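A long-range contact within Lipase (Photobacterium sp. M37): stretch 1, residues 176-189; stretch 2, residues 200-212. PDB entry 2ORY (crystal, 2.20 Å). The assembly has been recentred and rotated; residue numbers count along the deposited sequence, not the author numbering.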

ATOM      1  N   GLY A 176       1.773   1.504  -1.086  1.00 17.71           N
ATOM      2  CA  GLY A 176       0.841   1.717   0.009  1.00 19.25           C
ATOM      3  C   GLY A 176       0.555   0.450   0.792  1.00 21.63           C
ATOM      4  O   GLY A 176       0.120   0.500   1.952  1.00 23.61           O
ATOM      5  N   GLY A 177       0.801  -0.694   0.165  1.00 20.73           N
ATOM      6  CA  GLY A 177       0.588  -1.959   0.848  1.00 20.66           C
ATOM      7  C   GLY A 177       1.710  -2.181   1.849  1.00 23.62           C
ATOM      8  O   GLY A 177       1.497  -2.613   2.982  1.00 21.77           O
ATOM      9  N   ALA A 178       2.928  -1.866   1.421  1.00 23.76           N
ATOM     10  CA  ALA A 178       4.091  -2.016   2.273  1.00 21.78           C
ATOM     11  C   ALA A 178       4.086  -0.971   3.397  1.00 23.75           C
ATOM     12  O   ALA A 178       4.425  -1.283   4.543  1.00 22.80           O
ATOM     13  CB  ALA A 178       5.334  -1.882   1.439  1.00 24.55           C
ATOM     14  N   LEU A 179       3.685   0.261   3.064  1.00 20.32           N
ATOM     15  CA  LEU A 179       3.646   1.346   4.030  1.00 20.18           C
ATOM     16  C   LEU A 179       2.518   1.216   5.057  1.00 21.92           C
ATOM     17  O   LEU A 179       2.737   1.417   6.253  1.00 25.49           O
ATOM     18  CB  LEU A 179       3.537   2.701   3.311  1.00 23.86           C
ATOM     19  CG  LEU A 179       4.754   3.176   2.509  1.00 28.01           C
ATOM     20  CD1 LEU A 179       4.417   4.464   1.790  1.00 28.82           C
ATOM     21  CD2 LEU A 179       5.936   3.387   3.420  1.00 20.03           C
ATOM     22  N   SER A 180       1.319   0.868   4.606  1.00 22.45           N
ATOM     23  CA  SER A 180       0.205   0.743   5.537  1.00 23.54           C
ATOM     24  C   SER A 180       0.486  -0.323   6.586  1.00 24.47           C
ATOM     25  O   SER A 180       0.332  -0.083   7.778  1.00 24.48           O
ATOM     26  CB  SER A 180      -1.106   0.424   4.792  1.00 26.49           C
ATOM     27  OG  SER A 180      -1.045  -0.816   4.096  1.00 21.90           O
ATOM     28  N   SER A 181       0.926  -1.496   6.154  1.00 26.85           N
ATOM     29  CA  SER A 181       1.187  -2.553   7.118  1.00 24.10           C
ATOM     30  C   SER A 181       2.305  -2.112   8.064  1.00 28.58           C
ATOM     31  O   SER A 181       2.256  -2.352   9.280  1.00 28.61           O
ATOM     32  CB  SER A 181       1.549  -3.848   6.392  1.00 20.49           C
ATOM     33  OG  SER A 181       2.664  -3.668   5.542  1.00 21.56           O
ATOM     34  N   THR A 182       3.305  -1.438   7.510  1.00 29.55           N
ATOM     35  CA  THR A 182       4.405  -0.961   8.327  1.00 26.81           C
ATOM     36  C   THR A 182       3.893   0.131   9.283  1.00 27.44           C
ATOM     37  O   THR A 182       4.226   0.116  10.463  1.00 29.56           O
ATOM     38  CB  THR A 182       5.577  -0.437   7.429  1.00 26.99           C
ATOM     39  OG1 THR A 182       6.032  -1.504   6.575  1.00 23.29           O
ATOM     40  CG2 THR A 182       6.770   0.052   8.288  1.00 21.37           C
ATOM     41  N   LEU A 183       3.051   1.043   8.796  1.00 23.06           N
ATOM     42  CA  LEU A 183       2.544   2.105   9.653  1.00 21.48           C
ATOM     43  C   LEU A 183       1.721   1.518  10.795  1.00 26.58           C
ATOM     44  O   LEU A 183       1.844   1.970  11.942  1.00 25.18           O
ATOM     45  CB  LEU A 183       1.688   3.120   8.869  1.00 20.97           C
ATOM     46  CG  LEU A 183       1.223   4.325   9.714  1.00 22.35           C
ATOM     47  CD1 LEU A 183       1.321   5.625   8.943  1.00 21.91           C
ATOM     48  CD2 LEU A 183      -0.197   4.112  10.154  1.00 24.34           C
ATOM     49  N   ALA A 184       0.892   0.520  10.475  1.00 21.87           N
ATOM     50  CA  ALA A 184       0.052  -0.144  11.472  1.00 25.36           C
ATOM     51  C   ALA A 184       0.903  -0.728  12.601  1.00 24.42           C
ATOM     52  O   ALA A 184       0.535  -0.633  13.769  1.00 25.64           O
ATOM     53  CB  ALA A 184      -0.774  -1.249  10.812  1.00 24.51           C
ATOM     54  N   LEU A 185       2.035  -1.337  12.255  1.00 23.20           N
ATOM     55  CA  LEU A 185       2.912  -1.903  13.273  1.00 22.89           C
ATOM     56  C   LEU A 185       3.493  -0.795  14.145  1.00 25.07           C
ATOM     57  O   LEU A 185       3.665  -0.983  15.349  1.00 25.33           O
ATOM     58  CB  LEU A 185       4.071  -2.708  12.657  1.00 27.55           C
ATOM     59  CG  LEU A 185       5.016  -3.412  13.663  1.00 30.67           C
ATOM     60  CD1 LEU A 185       4.225  -4.395  14.525  1.00 24.80           C
ATOM     61  CD2 LEU A 185       6.116  -4.165  12.937  1.00 25.73           C
ATOM     62  N   TRP A 186       3.798   0.357  13.552  1.00 21.95           N
ATOM     63  CA  TRP A 186       4.350   1.452  14.332  1.00 24.32           C
ATOM     64  C   TRP A 186       3.331   1.925  15.365  1.00 30.01           C
ATOM     65  O   TRP A 186       3.687   2.182  16.512  1.00 30.35           O
ATOM     66  CB  TRP A 186       4.757   2.609  13.426  1.00 26.91           C
ATOM     67  CG  TRP A 186       4.854   3.926  14.134  1.00 21.15           C
ATOM     68  CD1 TRP A 186       5.709   4.257  15.139  1.00 25.48           C
ATOM     69  CD2 TRP A 186       4.078   5.096  13.863  1.00 23.42           C
ATOM     70  NE1 TRP A 186       5.520   5.563  15.512  1.00 20.44           N
ATOM     71  CE2 TRP A 186       4.523   6.104  14.745  1.00 20.85           C
ATOM     72  CE3 TRP A 186       3.052   5.396  12.947  1.00 20.35           C
ATOM     73  CZ2 TRP A 186       3.982   7.390  14.746  1.00 21.50           C
ATOM     74  CZ3 TRP A 186       2.520   6.675  12.947  1.00 22.61           C
ATOM     75  CH2 TRP A 186       2.989   7.661  13.842  1.00 16.72           C
ATOM     76  N   LEU A 187       2.067   2.034  14.951  1.00 29.90           N
ATOM     77  CA  LEU A 187       0.992   2.458  15.847  1.00 29.86           C
ATOM     78  C   LEU A 187       0.843   1.434  16.968  1.00 27.68           C
ATOM     79  O   LEU A 187       0.664   1.795  18.126  1.00 29.16           O
ATOM     80  CB  LEU A 187      -0.325   2.599  15.070  1.00 28.71           C
ATOM     81  CG  LEU A 187      -0.365   3.753  14.066  1.00 23.99           C
ATOM     82  CD1 LEU A 187      -1.699   3.815  13.306  1.00 17.21           C
ATOM     83  CD2 LEU A 187      -0.164   5.025  14.842  1.00 24.58           C
ATOM     84  N   LYS A 188       0.914   0.156  16.604  1.00 30.22           N
ATOM     85  CA  LYS A 188       0.846  -0.949  17.551  1.00 28.72           C
ATOM     86  C   LYS A 188       1.981  -0.821  18.585  1.00 33.47           C
ATOM     87  O   LYS A 188       1.748  -0.860  19.803  1.00 34.59           O
ATOM     88  CB  LYS A 188       1.034  -2.273  16.811  1.00 34.50           C
ATOM     89  CG  LYS A 188      -0.229  -3.047  16.516  1.00 44.63           C
ATOM     90  CD  LYS A 188      -0.681  -3.824  17.736  1.00 44.77           C
ATOM     91  CE  LYS A 188      -1.699  -4.882  17.354  1.00 48.27           C
ATOM     92  NZ  LYS A 188      -2.093  -5.703  18.529  1.00 53.80           N
ATOM     93  N   ASP A 189       3.209  -0.671  18.088  1.00 29.78           N
ATOM     94  CA  ASP A 189       4.374  -0.575  18.951  1.00 29.65           C
ATOM     95  C   ASP A 189       4.424   0.598  19.916  1.00 29.32           C
ATOM     96  O   ASP A 189       5.118   0.512  20.923  1.00 30.70           O
ATOM     97  CB  ASP A 189       5.660  -0.580  18.132  1.00 33.05           C
ATOM     98  CG  ASP A 189       6.037  -1.964  17.632  1.00 34.19           C
ATOM     99  OD1 ASP A 189       5.746  -2.968  18.325  1.00 30.12           O
ATOM    100  OD2 ASP A 189       6.650  -2.042  16.544  1.00 32.74           O
TER
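Stretch 2 200-212: DISTIPFAGPTAG

Stretch 2 packs I201 and, further along, P205 and A211 on a helix that spans all of stretch 1, and I201 is the largest contributor, with 101 Å² of its surface covered. Its CA-to-CB bond points toward the helix, and with chi1 m and chi2 t the side chain reaches L187, where I201 CD1 lies 3.6 Å from L187 CB. The same methyl, I201 CD1, comes within 3.7 Å of K188 N, while the other branch, I201 CG2, rests 4.0 Å from A184 CB. The small A184 side chain also meets the next inward-pointing residue of the strand, its CB lying 3.9 Å from T203 CB.

The backbone from D200 onward is extended, a strand that continues from earlier in the chain, and its side chains alternate: I201, T203 and P205 point toward the helix, S202 and I204 away. Helix and strand run nearly antiparallel, their N-to-C directions 161° apart (signed crossing angle -161°) and their axes 6.5 Å apart at closest approach. I201 therefore lies against the later turns of the helix and P205 against the earlier ones. The CA atoms of S181 and T203 are 5.9 Å apart, but those of G177 and P205 only 4.2 Å.

This close approach depends on glycine. A CB on G177 would stand 2.2 Å from F206 O, a clash; without one, G177 CA lies 3.6 Å from F206 O in a CA-H...O contact, and G177 O is 3.1 Å from P205 CB. G208 is constrained too, since an ideal CB there would clash with A178 N at 2.8 Å; its own CA is 4.1 Å from that nitrogen. Past A207, whose phi/psi of 43/37 breaks the extended run, the chain leads along A178: A178 CB is 3.9 Å from P209 CD and 3.6 Å from P209 O. A211 CB then packs 3.3 Å from T182 OG1.

At the polar edge, no hydrogen bond joins the two stretches. The helix hydroxyls turn back to their own backbone: S180 OG donates to G176 O at 2.8 Å and T182 OG1 to A178 O at 2.6 Å. S180 OG thus meets stretch 2 by packing, 3.6 Å from P205 CB. T203 OG1 lies 3.7 Å from S181 CA and 4.0 Å from S180 OG, too far for a hydrogen bond to that hydroxyl, and is hydrogen-bonded elsewhere in the structure. Beside I201, near the C-terminal end of the helix stretch, the partly exposed K188 borders the contact, its CG 4.3 Å from I201 CB.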

ATOM      1  N   ASP A 200      -8.143  -0.940  18.592  1.00 34.57           N
ATOM      2  CA  ASP A 200      -7.932  -2.215  17.904  1.00 36.89           C
ATOM      3  C   ASP A 200      -7.394  -1.883  16.523  1.00 33.66           C
ATOM      4  O   ASP A 200      -8.104  -1.311  15.682  1.00 25.33           O
ATOM      5  CB  ASP A 200      -9.250  -2.991  17.762  1.00 45.33           C
ATOM      6  CG  ASP A 200      -9.703  -3.625  19.075  1.00 54.97           C
ATOM      7  OD1 ASP A 200      -9.283  -3.145  20.151  1.00 58.29           O
ATOM      8  OD2 ASP A 200     -10.488  -4.597  19.033  1.00 55.81           O
ATOM      9  N   ILE A 201      -6.136  -2.248  16.302  1.00 29.76           N
ATOM     10  CA  ILE A 201      -5.459  -1.962  15.049  1.00 28.51           C
ATOM     11  C   ILE A 201      -5.346  -3.172  14.141  1.00 29.98           C
ATOM     12  O   ILE A 201      -4.831  -4.210  14.539  1.00 29.28           O
ATOM     13  CB  ILE A 201      -4.029  -1.424  15.315  1.00 28.53           C
ATOM     14  CG1 ILE A 201      -4.106  -0.143  16.156  1.00 27.91           C
ATOM     15  CG2 ILE A 201      -3.295  -1.202  13.976  1.00 27.27           C
ATOM     16  CD1 ILE A 201      -2.761   0.439  16.551  1.00 25.88           C
ATOM     17  N   SER A 202      -5.829  -3.027  12.916  1.00 26.84           N
ATOM     18  CA  SER A 202      -5.736  -4.096  11.928  1.00 25.03           C
ATOM     19  C   SER A 202      -5.262  -3.489  10.614  1.00 25.62           C
ATOM     20  O   SER A 202      -5.297  -2.272  10.429  1.00 27.85           O
ATOM     21  CB  SER A 202      -7.100  -4.731  11.690  1.00 19.69           C
ATOM     22  OG  SER A 202      -8.005  -3.711  11.330  1.00 26.58           O
ATOM     23  N   THR A 203      -4.839  -4.336   9.687  1.00 24.76           N
ATOM     24  CA  THR A 203      -4.392  -3.832   8.405  1.00 23.69           C
ATOM     25  C   THR A 203      -4.632  -4.819   7.275  1.00 23.26           C
ATOM     26  O   THR A 203      -4.443  -6.029   7.438  1.00 23.79           O
ATOM     27  CB  THR A 203      -2.885  -3.461   8.451  1.00 25.45           C
ATOM     28  OG1 THR A 203      -2.472  -2.977   7.171  1.00 22.66           O
ATOM     29  CG2 THR A 203      -2.040  -4.670   8.821  1.00 19.37           C
ATOM     30  N   ILE A 204      -5.072  -4.288   6.137  1.00 22.45           N
ATOM     31  CA  ILE A 204      -5.310  -5.084   4.944  1.00 23.37           C
ATOM     32  C   ILE A 204      -4.523  -4.437   3.810  1.00 20.91           C
ATOM     33  O   ILE A 204      -5.024  -3.578   3.089  1.00 24.46           O
ATOM     34  CB  ILE A 204      -6.825  -5.148   4.585  1.00 27.88           C
ATOM     35  CG1 ILE A 204      -7.580  -5.850   5.713  1.00 28.44           C
ATOM     36  CG2 ILE A 204      -7.045  -5.982   3.313  1.00 22.15           C
ATOM     37  CD1 ILE A 204      -9.082  -6.007   5.453  1.00 24.80           C
ATOM     38  N   PRO A 205      -3.255  -4.826   3.659  1.00 23.62           N
ATOM     39  CA  PRO A 205      -2.379  -4.287   2.611  1.00 23.75           C
ATOM     40  C   PRO A 205      -2.425  -5.106   1.332  1.00 24.07           C
ATOM     41  O   PRO A 205      -2.272  -6.323   1.373  1.00 27.68           O
ATOM     42  CB  PRO A 205      -1.007  -4.345   3.259  1.00 21.22           C
ATOM     43  CG  PRO A 205      -1.097  -5.640   4.034  1.00 23.95           C
ATOM     44  CD  PRO A 205      -2.491  -5.642   4.622  1.00 18.53           C
ATOM     45  N   PHE A 206      -2.624  -4.430   0.202  1.00 23.75           N
ATOM     46  CA  PHE A 206      -2.684  -5.088  -1.101  1.00 20.83           C
ATOM     47  C   PHE A 206      -1.414  -4.899  -1.921  1.00 22.35           C
ATOM     48  O   PHE A 206      -0.757  -3.861  -1.835  1.00 26.41           O
ATOM     49  CB  PHE A 206      -3.835  -4.527  -1.957  1.00 20.63           C
ATOM     50  CG  PHE A 206      -5.208  -4.696  -1.356  1.00 22.81           C
ATOM     51  CD1 PHE A 206      -5.680  -3.809  -0.385  1.00 21.46           C
ATOM     52  CD2 PHE A 206      -6.021  -5.756  -1.741  1.00 22.23           C
ATOM     53  CE1 PHE A 206      -6.936  -3.977   0.198  1.00 23.20           C
ATOM     54  CE2 PHE A 206      -7.284  -5.935  -1.161  1.00 16.72           C
ATOM     55  CZ  PHE A 206      -7.737  -5.043  -0.191  1.00 22.63           C
ATOM     56  N   ALA A 207      -1.069  -5.924  -2.696  1.00 23.63           N
ATOM     57  CA  ALA A 207       0.028  -5.854  -3.652  1.00 20.56           C
ATOM     58  C   ALA A 207       1.323  -5.188  -3.206  1.00 23.58           C
ATOM     59  O   ALA A 207       1.990  -4.513  -4.001  1.00 22.12           O
ATOM     60  CB  ALA A 207      -0.496  -5.141  -4.892  1.00 13.76           C
ATOM     61  N   GLY A 208       1.699  -5.386  -1.958  1.00 20.47           N
ATOM     62  CA  GLY A 208       2.894  -4.732  -1.479  1.00 19.58           C
ATOM     63  C   GLY A 208       4.170  -5.531  -1.521  1.00 23.57           C
ATOM     64  O   GLY A 208       4.155  -6.765  -1.375  1.00 23.08           O
ATOM     65  N   PRO A 209       5.303  -4.856  -1.770  1.00 18.41           N
ATOM     66  CA  PRO A 209       6.586  -5.557  -1.808  1.00 16.10           C
ATOM     67  C   PRO A 209       7.021  -5.698  -0.341  1.00 22.50           C
ATOM     68  O   PRO A 209       6.350  -5.172   0.546  1.00 21.25           O
ATOM     69  CB  PRO A 209       7.477  -4.600  -2.580  1.00 19.80           C
ATOM     70  CG  PRO A 209       6.965  -3.234  -2.140  1.00 14.39           C
ATOM     71  CD  PRO A 209       5.447  -3.436  -2.152  1.00 19.27           C
ATOM     72  N   THR A 210       8.131  -6.390  -0.093  1.00 22.47           N
ATOM     73  CA  THR A 210       8.647  -6.596   1.257  1.00 22.69           C
ATOM     74  C   THR A 210       9.206  -5.320   1.862  1.00 23.42           C
ATOM     75  O   THR A 210      10.111  -4.701   1.297  1.00 25.58           O
ATOM     76  CB  THR A 210       9.800  -7.641   1.286  1.00 22.80           C
ATOM     77  OG1 THR A 210      10.818  -7.245   0.360  1.00 27.75           O
ATOM     78  CG2 THR A 210       9.300  -9.052   0.919  1.00 18.44           C
ATOM     79  N   ALA A 211       8.678  -4.926   3.012  1.00 19.39           N
ATOM     80  CA  ALA A 211       9.178  -3.733   3.682  1.00 24.20           C
ATOM     81  C   ALA A 211      10.504  -3.990   4.392  1.00 22.65           C
ATOM     82  O   ALA A 211      11.351  -3.114   4.414  1.00 23.63           O
ATOM     83  CB  ALA A 211       8.167  -3.222   4.697  1.00 24.04           C
ATOM     84  N   GLY A 212      10.688  -5.181   4.963  1.00 22.88           N
ATOM     85  CA  GLY A 212      11.913  -5.461   5.702  1.00 22.80           C
ATOM     86  C   GLY A 212      12.396  -6.905   5.705  1.00 26.15           C
ATOM     87  O   GLY A 212      11.996  -7.693   4.845  1.00 28.28           O
TER